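Long-range contact in ethylbenzene dehydrogenase alpha-subunit (Aromatoleum aromaticum, PDB 2IVF), which belongs to the molybdopterin oxidoreductase family and carries a molybdenum atom, two pterin guanine dinucleotide cofactors and an iron-sulfur cluster: residues 807-821 / 941-953. Residues are numbered along the deposited sequence; the frame is centred on the assembly and turned at random.
With GOL (glycerol), chain H.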
loop_
_atom_site.group_PDB
_atom_site.type_symbol
_atom_site.label_atom_id
_atom_site.label_comp_id
_atom_site.label_asym_id
_atom_site.label_seq_id
_atom_site.Cartn_x
_atom_site.Cartn_y
_atom_site.Cartn_z
ATOM N N THR A 807 23.188 -28.806 7.769
ATOM C CA THR A 807 22.511 -29.108 9.021
ATOM C C THR A 807 23.304 -30.206 9.768
ATOM O O THR A 807 24.135 -30.880 9.182
ATOM C CB THR A 807 21.073 -29.652 8.806
ATOM O OG1 THR A 807 21.098 -30.846 8.019
ATOM C CG2 THR A 807 20.144 -28.657 8.189
ATOM N N HIS A 808 23.033 -30.341 11.065
ATOM C CA HIS A 808 23.504 -31.448 11.897
ATOM C C HIS A 808 23.508 -32.816 11.176
ATOM O O HIS A 808 24.538 -33.523 11.159
ATOM C CB HIS A 808 22.615 -31.523 13.128
ATOM C CG HIS A 808 23.143 -32.397 14.219
ATOM N ND1 HIS A 808 24.312 -32.118 14.900
ATOM C CD2 HIS A 808 22.648 -33.536 14.772
ATOM C CE1 HIS A 808 24.520 -33.051 15.815
ATOM N NE2 HIS A 808 23.518 -33.918 15.767
ATOM N N THR A 809 22.353 -33.172 10.631
ATOM C CA THR A 809 22.111 -34.452 9.934
ATOM C C THR A 809 22.511 -34.474 8.465
ATOM O O THR A 809 22.423 -35.537 7.805
ATOM C CB THR A 809 20.627 -34.826 9.962
ATOM O OG1 THR A 809 19.851 -33.814 9.300
ATOM C CG2 THR A 809 20.137 -35.045 11.404
ATOM N N ARG A 810 22.920 -33.311 7.955
ATOM C CA ARG A 810 23.198 -33.077 6.525
ATOM C C ARG A 810 21.962 -33.172 5.632
ATOM O O ARG A 810 22.055 -33.175 4.402
ATOM C CB ARG A 810 24.285 -33.989 6.000
ATOM C CG ARG A 810 25.675 -33.610 6.491
ATOM C CD ARG A 810 26.214 -32.349 5.762
ATOM N NE ARG A 810 27.369 -31.787 6.478
ATOM C CZ ARG A 810 28.627 -32.134 6.257
ATOM N NH1 ARG A 810 28.918 -33.030 5.339
ATOM N NH2 ARG A 810 29.611 -31.591 6.970
ATOM N N ARG A 811 20.808 -33.251 6.273
ATOM C CA ARG A 811 19.541 -33.370 5.583
ATOM C C ARG A 811 18.553 -32.320 6.035
ATOM O O ARG A 811 18.821 -31.524 6.937
ATOM C CB ARG A 811 18.976 -34.764 5.798
ATOM C CG ARG A 811 19.826 -35.823 5.131
ATOM C CD ARG A 811 19.958 -37.119 5.930
ATOM N NE ARG A 811 20.579 -38.070 5.023
ATOM C CZ ARG A 811 21.880 -38.122 4.748
ATOM N NH1 ARG A 811 22.746 -37.356 5.399
ATOM N NH2 ARG A 811 22.320 -38.993 3.855
ATOM N N ALA A 812 17.425 -32.248 5.322
ATOM C CA ALA A 812 16.351 -31.351 5.720
ATOM C C ALA A 812 15.819 -32.023 6.981
ATOM O O ALA A 812 15.353 -33.146 6.916
ATOM C CB ALA A 812 15.312 -31.252 4.670
ATOM N N GLN A 813 15.913 -31.326 8.099
ATOM C CA GLN A 813 15.935 -31.970 9.392
ATOM C C GLN A 813 14.748 -31.558 10.227
ATOM O O GLN A 813 14.663 -30.431 10.654
ATOM C CB GLN A 813 17.209 -31.613 10.107
ATOM C CG GLN A 813 17.353 -32.355 11.388
ATOM C CD GLN A 813 18.662 -32.125 12.064
ATOM O OE1 GLN A 813 19.656 -31.811 11.407
ATOM N NE2 GLN A 813 18.689 -32.303 13.385
ATOM N N PHE A 814 13.813 -32.486 10.398
ATOM C CA PHE A 814 12.633 -32.268 11.218
ATOM C C PHE A 814 12.755 -32.638 12.666
ATOM O O PHE A 814 11.940 -32.169 13.452
ATOM C CB PHE A 814 11.467 -32.953 10.572
ATOM C CG PHE A 814 11.214 -32.411 9.221
ATOM C CD1 PHE A 814 10.537 -31.224 9.077
ATOM C CD2 PHE A 814 11.771 -32.998 8.118
ATOM C CE1 PHE A 814 10.370 -30.651 7.857
ATOM C CE2 PHE A 814 11.601 -32.423 6.886
ATOM C CZ PHE A 814 10.883 -31.249 6.759
ATOM N N TYR A 815 13.757 -33.449 13.005
ATOM C CA TYR A 815 14.027 -33.805 14.397
ATOM C C TYR A 815 15.228 -33.029 14.946
ATOM O O TYR A 815 16.361 -33.242 14.502
ATOM C CB TYR A 815 14.193 -35.312 14.498
ATOM C CG TYR A 815 14.236 -35.851 15.902
ATOM C CD1 TYR A 815 13.153 -35.712 16.757
ATOM C CD2 TYR A 815 15.339 -36.513 16.369
ATOM C CE1 TYR A 815 13.204 -36.211 18.076
ATOM C CE2 TYR A 815 15.390 -37.001 17.660
ATOM C CZ TYR A 815 14.323 -36.863 18.503
ATOM O OH TYR A 815 14.376 -37.382 19.795
ATOM N N LEU A 816 14.989 -32.117 15.893
ATOM C CA LEU A 816 16.088 -31.341 16.516
ATOM C C LEU A 816 16.338 -31.932 17.882
ATOM O O LEU A 816 15.565 -31.726 18.810
ATOM C CB LEU A 816 15.765 -29.858 16.602
ATOM C CG LEU A 816 15.358 -29.259 15.245
ATOM C CD1 LEU A 816 14.816 -27.825 15.393
ATOM C CD2 LEU A 816 16.520 -29.259 14.252
ATOM N N ASP A 817 17.405 -32.705 17.978
ATOM C CA ASP A 817 17.651 -33.534 19.182
ATOM C C ASP A 817 18.546 -32.864 20.225
ATOM O O ASP A 817 19.099 -33.523 21.086
ATOM C CB ASP A 817 18.111 -34.933 18.791
ATOM C CG ASP A 817 19.569 -34.994 18.338
ATOM O OD1 ASP A 817 20.105 -33.978 17.811
ATOM O OD2 ASP A 817 20.182 -36.058 18.524
ATOM N N HIS A 818 18.631 -31.544 20.132
ATOM C CA HIS A 818 19.316 -30.672 21.070
ATOM C C HIS A 818 18.516 -30.696 22.366
ATOM O O HIS A 818 17.290 -30.636 22.350
ATOM C CB HIS A 818 19.331 -29.265 20.436
ATOM C CG HIS A 818 20.086 -28.228 21.200
ATOM N ND1 HIS A 818 19.635 -27.696 22.391
ATOM C CD2 HIS A 818 21.240 -27.576 20.911
ATOM C CE1 HIS A 818 20.505 -26.798 22.828
ATOM N NE2 HIS A 818 21.491 -26.707 21.948
ATOM N N ASP A 819 19.220 -30.752 23.492
ATOM C CA ASP A 819 18.603 -30.843 24.834
ATOM C C ASP A 819 17.499 -29.845 25.107
ATOM O O ASP A 819 16.462 -30.208 25.652
ATOM C CB ASP A 819 19.682 -30.717 25.916
ATOM C CG ASP A 819 20.620 -31.918 25.945
ATOM O OD1 ASP A 819 20.236 -33.001 25.444
ATOM O OD2 ASP A 819 21.733 -31.782 26.505
ATOM N N TRP A 820 17.702 -28.595 24.713
ATOM C CA TRP A 820 16.687 -27.569 24.935
ATOM C C TRP A 820 15.393 -27.901 24.207
ATOM O O TRP A 820 14.291 -27.703 24.739
ATOM C CB TRP A 820 17.173 -26.212 24.455
ATOM C CG TRP A 820 18.228 -25.568 25.313
ATOM C CD1 TRP A 820 19.092 -26.152 26.140
ATOM C CD2 TRP A 820 18.578 -24.186 25.265
ATOM N NE1 TRP A 820 19.936 -25.208 26.697
ATOM C CE2 TRP A 820 19.637 -23.989 26.152
ATOM C CE3 TRP A 820 18.071 -23.096 24.565
ATOM C CZ2 TRP A 820 20.194 -22.731 26.376
ATOM C CZ3 TRP A 820 18.627 -21.854 24.777
ATOM C CH2 TRP A 820 19.679 -21.685 25.664
ATOM N N TYR A 821 15.511 -28.339 22.960
ATOM C CA TYR A 821 14.342 -28.735 22.171
ATOM C C TYR A 821 13.632 -29.992 22.659
ATOM O O TYR A 821 12.397 -30.037 22.755
ATOM C CB TYR A 821 14.709 -28.859 20.684
ATOM C CG TYR A 821 14.852 -27.497 20.050
ATOM C CD1 TYR A 821 15.924 -26.669 20.374
ATOM C CD2 TYR A 821 13.900 -27.025 19.145
ATOM C CE1 TYR A 821 16.049 -25.430 19.817
ATOM C CE2 TYR A 821 14.021 -25.814 18.602
ATOM C CZ TYR A 821 15.074 -25.012 18.931
ATOM O OH TYR A 821 15.151 -23.798 18.361
ATOM N N LYS A 941 11.788 -15.646 21.504
ATOM C CA LYS A 941 11.690 -17.081 21.764
ATOM C C LYS A 941 12.996 -17.574 22.363
ATOM O O LYS A 941 14.022 -17.544 21.703
ATOM C CB LYS A 941 11.299 -17.880 20.492
ATOM C CG LYS A 941 11.135 -19.378 20.806
ATOM C CD LYS A 941 10.184 -20.058 19.856
ATOM C CE LYS A 941 10.191 -21.568 20.040
ATOM N NZ LYS A 941 9.092 -22.216 19.244
ATOM N N PRO A 942 12.978 -17.975 23.643
ATOM C CA PRO A 942 14.229 -18.317 24.306
ATOM C C PRO A 942 15.034 -19.452 23.657
ATOM O O PRO A 942 16.255 -19.473 23.797
ATOM C CB PRO A 942 13.780 -18.744 25.703
ATOM C CG PRO A 942 12.555 -18.083 25.915
ATOM C CD PRO A 942 11.850 -18.098 24.569
ATOM N N LEU A 943 14.350 -20.378 22.952
ATOM C CA LEU A 943 15.030 -21.519 22.333
ATOM C C LEU A 943 15.966 -21.013 21.237
ATOM O O LEU A 943 16.928 -21.681 20.881
ATOM C CB LEU A 943 14.031 -22.510 21.731
ATOM C CG LEU A 943 13.164 -23.276 22.731
ATOM C CD1 LEU A 943 12.319 -24.295 21.941
ATOM C CD2 LEU A 943 14.033 -23.918 23.766
ATOM N N HIS A 944 15.723 -19.807 20.755
ATOM C CA HIS A 944 16.615 -19.211 19.770
ATOM C C HIS A 944 17.900 -18.602 20.300
ATOM O O HIS A 944 18.657 -18.047 19.531
ATOM C CB HIS A 944 15.857 -18.261 18.873
ATOM C CG HIS A 944 14.730 -18.918 18.157
ATOM N ND1 HIS A 944 13.939 -18.240 17.248
ATOM C CD2 HIS A 944 14.306 -20.205 18.141
ATOM C CE1 HIS A 944 13.006 -19.059 16.788
ATOM N NE2 HIS A 944 13.230 -20.268 17.281
ATOM N N LEU A 945 18.178 -18.814 21.596
ATOM C CA LEU A 945 19.470 -18.553 22.193
ATOM C C LEU A 945 20.336 -19.798 22.075
ATOM O O LEU A 945 21.505 -19.762 22.391
ATOM C CB LEU A 945 19.288 -18.165 23.659
ATOM C CG LEU A 945 18.649 -16.776 23.870
ATOM C CD1 LEU A 945 18.026 -16.660 25.255
ATOM C CD2 LEU A 945 19.690 -15.662 23.616
ATOM N N ALA A 946 19.774 -20.904 21.591
ATOM C CA ALA A 946 20.495 -22.168 21.605
ATOM C C ALA A 946 21.706 -22.134 20.700
ATOM O O ALA A 946 21.663 -21.561 19.643
ATOM C CB ALA A 946 19.582 -23.330 21.207
ATOM N N GLY A 947 22.775 -22.795 21.128
ATOM C CA GLY A 947 23.909 -23.068 20.271
ATOM C C GLY A 947 24.251 -24.546 20.376
ATOM O O GLY A 947 23.409 -25.366 20.746
ATOM N N GLY A 948 25.486 -24.887 20.041
ATOM C CA GLY A 948 25.962 -26.269 20.142
ATOM C C GLY A 948 25.221 -27.186 19.195
ATOM O O GLY A 948 24.961 -28.342 19.519
ATOM N N TYR A 949 24.833 -26.655 18.034
ATOM C CA TYR A 949 24.169 -27.442 17.014
ATOM C C TYR A 949 24.400 -26.750 15.681
ATOM O O TYR A 949 24.229 -25.545 15.558
ATOM C CB TYR A 949 22.668 -27.476 17.283
ATOM C CG TYR A 949 21.942 -28.735 16.931
ATOM C CD1 TYR A 949 22.235 -29.910 17.584
ATOM C CD2 TYR A 949 20.906 -28.730 15.987
ATOM C CE1 TYR A 949 21.567 -31.045 17.314
ATOM C CE2 TYR A 949 20.203 -29.880 15.710
ATOM C CZ TYR A 949 20.558 -31.043 16.380
ATOM O OH TYR A 949 19.915 -32.198 16.174
ATOM N N GLU A 950 24.727 -27.518 14.666
ATOM C CA GLU A 950 25.118 -26.932 13.394
ATOM C C GLU A 950 24.238 -25.781 12.945
ATOM O O GLU A 950 24.728 -24.672 12.649
ATOM C CB GLU A 950 25.140 -28.015 12.319
ATOM C CG GLU A 950 25.760 -27.493 11.061
ATOM C CD GLU A 950 26.635 -28.475 10.345
ATOM O OE1 GLU A 950 26.974 -29.551 10.909
ATOM O OE2 GLU A 950 26.994 -28.140 9.196
ATOM N N GLN A 951 22.941 -26.026 12.880
ATOM C CA GLN A 951 22.037 -25.028 12.307
ATOM C C GLN A 951 21.529 -23.998 13.319
ATOM O O GLN A 951 20.739 -23.134 12.978
ATOM C CB GLN A 951 20.851 -25.680 11.618
ATOM C CG GLN A 951 19.969 -26.580 12.491
ATOM C CD GLN A 951 20.229 -28.022 12.177
ATOM O OE1 GLN A 951 21.368 -28.477 12.300
ATOM N NE2 GLN A 951 19.200 -28.752 11.760
ATOM N N PHE A 952 21.955 -24.122 14.565
ATOM C CA PHE A 952 21.658 -23.131 15.600
ATOM C C PHE A 952 22.825 -22.163 15.663
ATOM O O PHE A 952 23.876 -22.474 16.235
ATOM C CB PHE A 952 21.421 -23.811 16.946
ATOM C CG PHE A 952 20.186 -24.715 16.992
ATOM C CD1 PHE A 952 19.263 -24.760 15.966
ATOM C CD2 PHE A 952 19.956 -25.498 18.115
ATOM C CE1 PHE A 952 18.156 -25.595 16.041
ATOM C CE2 PHE A 952 18.857 -26.346 18.196
ATOM C CZ PHE A 952 17.960 -26.392 17.170
ATOM N N ARG A 953 22.657 -20.992 15.063
ATOM C CA ARG A 953 23.776 -20.043 14.893
ATOM C C ARG A 953 23.311 -18.666 14.493
ATOM O O ARG A 953 22.164 -18.471 14.096
ATOM C CB ARG A 953 24.767 -20.536 13.852
ATOM C CG ARG A 953 24.198 -20.654 12.458
ATOM C CD ARG A 953 24.961 -21.702 11.590
ATOM N NE ARG A 953 24.109 -22.277 10.516
ATOM C CZ ARG A 953 24.470 -23.309 9.753
ATOM N NH1 ARG A 953 25.638 -23.885 9.934
ATOM N NH2 ARG A 953 23.662 -23.776 8.813
HETATM C C1 GOL H . 18.393 -21.168 18.065
HETATM O O1 GOL H . 17.776 -22.469 18.045
HETATM C C2 GOL H . 19.553 -20.788 17.147
HETATM O O2 GOL H . 19.225 -20.364 15.835
HETATM C C3 GOL H . 20.425 -19.682 17.750
HETATM O O3 GOL H . 20.527 -18.460 17.010
HETATM O O HOH W 1 26.838 -32.013 9.790
HETATM O O HOH W 2 26.025 -29.906 7.754
HETATM O O HOH W 3 25.894 -30.063 15.148
#
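Tyr949 lies between two histidines of 807-821. His808 forms an offset stack on one face of its ring, with centroids 4.2 Å apart and planes at 21°. His818 CB packs over the opposite face, and the edge of the His818 imidazole is turned toward that ring. Phe952 and Tyr821 extend this aromatic cluster. Their planes are nearly parallel, but the rings are slid apart. Phe952 CZ lies over one face of the Tyr821 ring and Leu943 CD1 over the opposite one, 4.1 Å from the ring centroid.

Several bonds hold the amides of Gln951 and Gln813. Gln951 OE1 takes a nearly straight bond from His808 N (2.8 Å). Gln951 NE2 donates to Gln813 OE1 (3.1 Å) from above its carbonyl plane. Gln813 OE1 also accepts from Thr809 N and OG1. Gln813 NE2 adds a weak bond to Tyr949 OH. That hydroxyl donates to Asp817 OD1, though 2.4 Å from Tyr949 OH is doubtfully short. CG anti to the backbone N (chi1 -176°) carries the His818 imidazole toward 941-953. His818 NE2 donates to Gly947 O (2.6 Å) in a bent bond, near the ring plane, while ND1 caps helix 819-824 at Trp820 N.

Glu950 CB packs against His808 N (3.4 Å), and Glu950 OE1 forms a salt bridge with Lys354. A glycerol, probably from crystallisation, is hydrogen-bonded to Tyr821 OH and Leu943 O.

The contact joins loop 807-818 and the start of helix 819-824 to the loop between strands 915-917 and 969-975. Helices 226-232, 454-467 and 574-583 pack around it.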